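Local coordinates for protein glycine oxidase (Bacillus cereus ATCC 14579, PDB 7CYX) that probably catalyses the FAD-dependent oxidation of glycine by oxygen to glyoxylate, ammonium and hydrogen peroxide, a step in thiamine diphosphate biosynthesis, at residues F251-K256 against Y289-A294. Residues are numbered along the deposited sequence; the frame is centred on the assembly and turned at random.
Sequences FYITPK and YTILPA
Ile253, on strand 251-256, reaches across to Ile291 and Leu292 on segment 289-294. The contact is wholly apolar: no hydrogen bond joins the segments, and they bury 142 Å² between them. Most of the contact falls to the CD1 methyl of Ile253, which lies 3.7 Å from Ile291 CG2 and 4.0 Å from Leu292 CB. Its extended outer torsion (chi2 -167°) stretches the ethyl branch away from the strand, so that this one methyl meets both residues. The side chains of Ile253 and Ile291 run alongside each other, pointing opposite ways, whereas Ile253 and Leu292 cross at a slant. The other branch of Ile253 adds a looser approach, its CG2 being 4.2 Å from Leu292 CD1.

The backbones stay well apart, with Ile253 CA and Leu292 CA 8.8 Å from each other, so side chains alone span the gap. All three touching residues are buried. Ile246 of the adjacent strand 246-248 packs on both Ile253 and Ile291, and Ala288, earlier in the helix, also meets Ile253; Phe251 packs on Ile284 and Arg287 of the same helix.

Tyr252, between Phe251 and Ile253, touches FAD and packs on Ala47, whereas the Ile253 side chain is about 12 Å from the cofactor. The buried methyl contacts, with Ile246 beside them, mark hydrophobic helix-on-sheet packing in which the loop residue Leu292 takes part, joining helix 278-291 and the residue after it to the large mixed sheet of this DAO-family flavoprotein.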
loop_
_atom_site.group_PDB
_atom_site.type_symbol
_atom_site.label_atom_id
_atom_site.label_comp_id
_atom_site.label_asym_id
_atom_site.label_seq_id
_atom_site.Cartn_x
_atom_site.Cartn_y
_atom_site.Cartn_z
ATOM N N PHE A 251 10.447 -9.152 -21.839
ATOM C CA PHE A 251 10.963 -9.508 -20.499
ATOM C C PHE A 251 11.211 -8.224 -19.709
ATOM O O PHE A 251 11.705 -7.248 -20.259
ATOM C CB PHE A 251 12.224 -10.349 -20.632
ATOM C CG PHE A 251 12.735 -10.937 -19.345
ATOM C CD1 PHE A 251 12.249 -12.136 -18.874
ATOM C CD2 PHE A 251 13.717 -10.303 -18.619
ATOM C CE1 PHE A 251 12.724 -12.681 -17.699
ATOM C CE2 PHE A 251 14.194 -10.849 -17.446
ATOM C CZ PHE A 251 13.694 -12.035 -16.987
ATOM N N TYR A 252 10.883 -8.235 -18.426
ATOM C CA TYR A 252 11.061 -6.983 -17.667
ATOM C C TYR A 252 11.523 -7.234 -16.243
ATOM O O TYR A 252 11.269 -8.271 -15.670
ATOM C CB TYR A 252 9.728 -6.252 -17.571
ATOM C CG TYR A 252 8.628 -7.105 -17.010
ATOM C CD1 TYR A 252 8.493 -7.278 -15.650
ATOM C CD2 TYR A 252 7.748 -7.765 -17.837
ATOM C CE1 TYR A 252 7.501 -8.075 -15.123
ATOM C CE2 TYR A 252 6.744 -8.563 -17.329
ATOM C CZ TYR A 252 6.623 -8.719 -15.967
ATOM O OH TYR A 252 5.642 -9.500 -15.452
ATOM N N ILE A 253 12.224 -6.236 -15.734
ATOM C CA ILE A 253 12.657 -6.159 -14.322
ATOM C C ILE A 253 12.062 -4.840 -13.863
ATOM O O ILE A 253 12.313 -3.847 -14.501
ATOM C CB ILE A 253 14.182 -6.163 -14.178
ATOM C CG1 ILE A 253 14.817 -7.351 -14.893
ATOM C CG2 ILE A 253 14.559 -6.125 -12.714
ATOM C CD1 ILE A 253 16.252 -7.573 -14.530
ATOM N N THR A 254 11.243 -4.856 -12.833
ATOM C CA THR A 254 10.662 -3.568 -12.434
ATOM C C THR A 254 10.774 -3.374 -10.937
ATOM O O THR A 254 10.527 -4.315 -10.212
ATOM C CB THR A 254 9.161 -3.531 -12.701
ATOM O OG1 THR A 254 9.044 -3.521 -14.111
ATOM C CG2 THR A 254 8.496 -2.287 -12.169
ATOM N N PRO A 255 11.221 -2.200 -10.477
ATOM C CA PRO A 255 11.126 -1.872 -9.056
ATOM C C PRO A 255 9.662 -1.668 -8.651
ATOM O O PRO A 255 8.842 -1.347 -9.509
ATOM C CB PRO A 255 11.876 -0.540 -8.914
ATOM C CG PRO A 255 11.754 0.080 -10.296
ATOM C CD PRO A 255 11.811 -1.098 -11.260
ATOM N N LYS A 256 9.376 -1.864 -7.359
ATOM C CA LYS A 256 8.135 -1.469 -6.722
ATOM C C LYS A 256 8.463 -0.893 -5.337
ATOM O O LYS A 256 9.521 -1.202 -4.796
ATOM C CB LYS A 256 7.183 -2.665 -6.596
ATOM C CG LYS A 256 6.708 -3.255 -7.914
ATOM C CD LYS A 256 5.848 -2.298 -8.702
ATOM C CE LYS A 256 5.362 -2.874 -10.015
ATOM N NZ LYS A 256 4.674 -1.842 -10.827
ATOM N N TYR A 289 19.851 -12.325 -14.572
ATOM C CA TYR A 289 21.216 -12.223 -14.120
ATOM C C TYR A 289 22.067 -11.548 -15.212
ATOM O O TYR A 289 22.974 -10.798 -14.886
ATOM C CB TYR A 289 21.794 -13.591 -13.727
ATOM C CG TYR A 289 21.143 -14.343 -12.588
ATOM C CD1 TYR A 289 20.360 -13.711 -11.631
ATOM C CD2 TYR A 289 21.369 -15.706 -12.428
ATOM C CE1 TYR A 289 19.791 -14.410 -10.578
ATOM C CE2 TYR A 289 20.820 -16.417 -11.372
ATOM C CZ TYR A 289 20.015 -15.772 -10.444
ATOM O OH TYR A 289 19.449 -16.458 -9.399
ATOM N N THR A 290 21.772 -11.814 -16.489
ATOM C CA THR A 290 22.537 -11.233 -17.597
ATOM C C THR A 290 22.279 -9.715 -17.728
ATOM O O THR A 290 23.077 -9.019 -18.344
ATOM C CB THR A 290 22.217 -11.882 -18.951
ATOM O OG1 THR A 290 20.947 -11.364 -19.332
ATOM C CG2 THR A 290 22.182 -13.396 -18.956
ATOM N N ILE A 291 21.145 -9.227 -17.201
ATOM C CA ILE A 291 20.756 -7.815 -17.254
ATOM C C ILE A 291 21.267 -7.097 -15.996
ATOM O O ILE A 291 21.659 -5.916 -16.064
ATOM C CB ILE A 291 19.229 -7.651 -17.391
ATOM C CG1 ILE A 291 18.731 -7.895 -18.816
ATOM C CG2 ILE A 291 18.775 -6.279 -16.911
ATOM C CD1 ILE A 291 18.781 -9.318 -19.276
ATOM N N LEU A 292 21.226 -7.795 -14.857
ATOM C CA LEU A 292 21.320 -7.172 -13.534
ATOM C C LEU A 292 21.854 -8.209 -12.553
ATOM O O LEU A 292 21.095 -8.784 -11.774
ATOM C CB LEU A 292 19.933 -6.669 -13.107
ATOM C CG LEU A 292 19.903 -5.436 -12.216
ATOM C CD1 LEU A 292 18.501 -5.181 -11.664
ATOM C CD2 LEU A 292 20.893 -5.567 -11.088
ATOM N N PRO A 293 23.179 -8.458 -12.572
ATOM C CA PRO A 293 23.791 -9.546 -11.811
ATOM C C PRO A 293 23.585 -9.489 -10.288
ATOM O O PRO A 293 23.473 -10.528 -9.643
ATOM C CB PRO A 293 25.289 -9.411 -12.113
ATOM C CG PRO A 293 25.353 -8.645 -13.415
ATOM C CD PRO A 293 24.155 -7.721 -13.388
ATOM N N ALA A 294 23.528 -8.292 -9.711
ATOM C CA ALA A 294 23.361 -8.192 -8.269
ATOM C C ALA A 294 22.092 -8.922 -7.791
ATOM O O ALA A 294 21.945 -9.112 -6.590
ATOM C CB ALA A 294 23.331 -6.754 -7.827
#